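PDB 3VTH: hydrogenase maturation factor from Thermoanaerobacter tengcongensis, which probably carries out the ATP-dependent transfer of a carbamoyl group from carbamoyl phosphate to the C-terminal cysteine of HypE during [NiFe]-hydrogenase maturation. Local coordinates for residues G693-V698 and S720-Y725. Numbering follows the deposited sequence.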
loop_
_atom_site.group_PDB
_atom_site.type_symbol
_atom_site.label_atom_id
_atom_site.label_comp_id
_atom_site.label_asym_id
_atom_site.label_seq_id
_atom_site.Cartn_x
_atom_site.Cartn_y
_atom_site.Cartn_z
ATOM N N GLY A 693 1.886 10.052 32.954
ATOM C CA GLY A 693 3.118 9.259 32.952
ATOM C C GLY A 693 3.379 8.516 31.637
ATOM O O GLY A 693 4.433 7.908 31.479
ATOM N N ILE A 694 2.434 8.573 30.691
ATOM C CA ILE A 694 2.572 7.873 29.394
ATOM C C ILE A 694 3.666 8.485 28.514
ATOM O O ILE A 694 3.676 9.689 28.266
ATOM C CB ILE A 694 1.219 7.770 28.639
ATOM C CG1 ILE A 694 0.232 6.946 29.476
ATOM C CG2 ILE A 694 1.407 7.147 27.240
ATOM C CD1 ILE A 694 -1.191 6.974 28.967
ATOM N N ASN A 695 4.586 7.635 28.062
ATOM C CA ASN A 695 5.777 8.060 27.312
ATOM C C ASN A 695 5.837 7.544 25.856
ATOM O O ASN A 695 6.787 7.845 25.112
ATOM C CB ASN A 695 7.050 7.660 28.080
ATOM C CG ASN A 695 8.290 8.386 27.575
ATOM O OD1 ASN A 695 8.349 9.628 27.562
ATOM N ND2 ASN A 695 9.287 7.613 27.148
ATOM N N LYS A 696 4.825 6.768 25.461
ATOM C CA LYS A 696 4.708 6.275 24.092
ATOM C C LYS A 696 3.704 7.127 23.331
ATOM O O LYS A 696 2.588 7.381 23.825
ATOM C CB LYS A 696 4.261 4.814 24.055
ATOM C CG LYS A 696 5.313 3.804 24.584
ATOM C CD LYS A 696 4.877 2.381 24.267
ATOM C CE LYS A 696 5.900 1.331 24.750
ATOM N NZ LYS A 696 6.062 1.310 26.221
ATOM N N VAL A 697 4.118 7.563 22.142
ATOM C CA VAL A 697 3.303 8.404 21.284
ATOM C C VAL A 697 3.180 7.743 19.920
ATOM O O VAL A 697 4.195 7.362 19.318
ATOM C CB VAL A 697 3.935 9.785 21.076
ATOM C CG1 VAL A 697 3.059 10.642 20.128
ATOM C CG2 VAL A 697 4.138 10.497 22.414
ATOM N N VAL A 698 1.941 7.613 19.445
ATOM C CA VAL A 698 1.646 7.056 18.133
ATOM C C VAL A 698 1.100 8.169 17.225
ATOM O O VAL A 698 0.171 8.893 17.604
ATOM C CB VAL A 698 0.597 5.908 18.235
ATOM C CG1 VAL A 698 0.141 5.462 16.850
ATOM C CG2 VAL A 698 1.159 4.727 19.019
ATOM N N SER A 720 12.734 14.926 23.395
ATOM C CA SER A 720 12.158 15.116 24.736
ATOM C C SER A 720 11.870 13.806 25.466
ATOM O O SER A 720 11.118 13.777 26.448
ATOM C CB SER A 720 10.893 15.969 24.668
ATOM O OG SER A 720 11.248 17.338 24.539
ATOM N N GLY A 721 12.460 12.726 24.972
ATOM C CA GLY A 721 12.424 11.451 25.665
ATOM C C GLY A 721 11.302 10.496 25.319
ATOM O O GLY A 721 11.306 9.373 25.805
ATOM N N PHE A 722 10.341 10.926 24.497
ATOM C CA PHE A 722 9.238 10.050 24.091
ATOM C C PHE A 722 9.727 8.896 23.229
ATOM O O PHE A 722 10.671 9.057 22.445
ATOM C CB PHE A 722 8.203 10.817 23.263
ATOM C CG PHE A 722 7.343 11.739 24.055
ATOM C CD1 PHE A 722 6.239 11.255 24.735
ATOM C CD2 PHE A 722 7.620 13.105 24.104
ATOM C CE1 PHE A 722 5.411 12.102 25.448
ATOM C CE2 PHE A 722 6.808 13.960 24.828
ATOM C CZ PHE A 722 5.695 13.456 25.503
ATOM N N GLU A 723 9.071 7.747 23.358
ATOM C CA GLU A 723 9.188 6.675 22.372
ATOM C C GLU A 723 8.082 6.885 21.336
ATOM O O GLU A 723 6.890 6.800 21.660
ATOM C CB GLU A 723 9.010 5.315 23.027
ATOM C CG GLU A 723 10.030 4.995 24.105
ATOM C CD GLU A 723 9.469 4.027 25.134
ATOM O OE1 GLU A 723 9.302 2.841 24.768
ATOM O OE2 GLU A 723 9.173 4.463 26.287
ATOM N N VAL A 724 8.477 7.169 20.098
ATOM C CA VAL A 724 7.528 7.601 19.082
ATOM C C VAL A 724 7.376 6.550 18.000
ATOM O O VAL A 724 8.365 5.964 17.548
ATOM C CB VAL A 724 7.939 8.961 18.455
ATOM C CG1 VAL A 724 6.818 9.489 17.553
ATOM C CG2 VAL A 724 8.273 9.971 19.555
ATOM N N TYR A 725 6.127 6.314 17.607
ATOM C CA TYR A 725 5.793 5.326 16.601
ATOM C C TYR A 725 4.912 5.926 15.514
ATOM O O TYR A 725 4.035 6.754 15.787
ATOM C CB TYR A 725 5.051 4.157 17.242
ATOM C CG TYR A 725 5.768 3.510 18.409
ATOM C CD1 TYR A 725 6.525 2.351 18.232
ATOM C CD2 TYR A 725 5.675 4.052 19.698
ATOM C CE1 TYR A 725 7.183 1.741 19.320
ATOM C CE2 TYR A 725 6.320 3.462 20.781
ATOM C CZ TYR A 725 7.070 2.306 20.586
ATOM O OH TYR A 725 7.704 1.734 21.670
#
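The side-chain amide nitrogen of N695 holds two acceptors of the 720-725 segment: ND2 donates to the backbone O of G721 at 3.0 Å and, over a longer 3.3 Å, to E723 OE2. Both acceptors lie close to the amide plane, and the carboxylate is met on its anti lone pair, with the two flat groups turned 50° apart. CG of N695 stands anti to its backbone N (chi1 -164°), which puts CG on the side of the 720-725 segment; OD1 accepts from R689 NH1, and R689 also reaches S720 O and makes a cation-pi contact with the F722 ring. An alanine here would probably leave G721 O and E723 OE2 without this donor and R689 with one acceptor fewer. G721, with positive phi, is the C' residue of the Schellman motif that ends helix 707-719, so the amide ties the residue just before strand 696-700 to the turn leading into strand 723-726. Strands 696-700 and 723-726 with that helix form a beta-alpha-beta crossover in the Kae1-like domain; they run parallel in register, and the axes of 696-698 and 723-725 approach to 4.7 Å. E723 N binds N695 O, V697 N binds E723 O, and Y725 N binds V697 O, the last at 2.8 Å. On the face bearing K696, V698 and Y725, the lysine chain passes by the tyrosine ring, its CE 3.6 Å from Y725 OH. NZ makes a salt bridge to E499 and a long one, 3.9 Å, to E723 OE1. On the opposite face V697 CG2 comes obliquely against the F722 ring, 3.2 Å from F722 CD1, and L717 of the crossover helix packs against both residues. V698 instead touches helix 483-494, which carries the iron ligand H487.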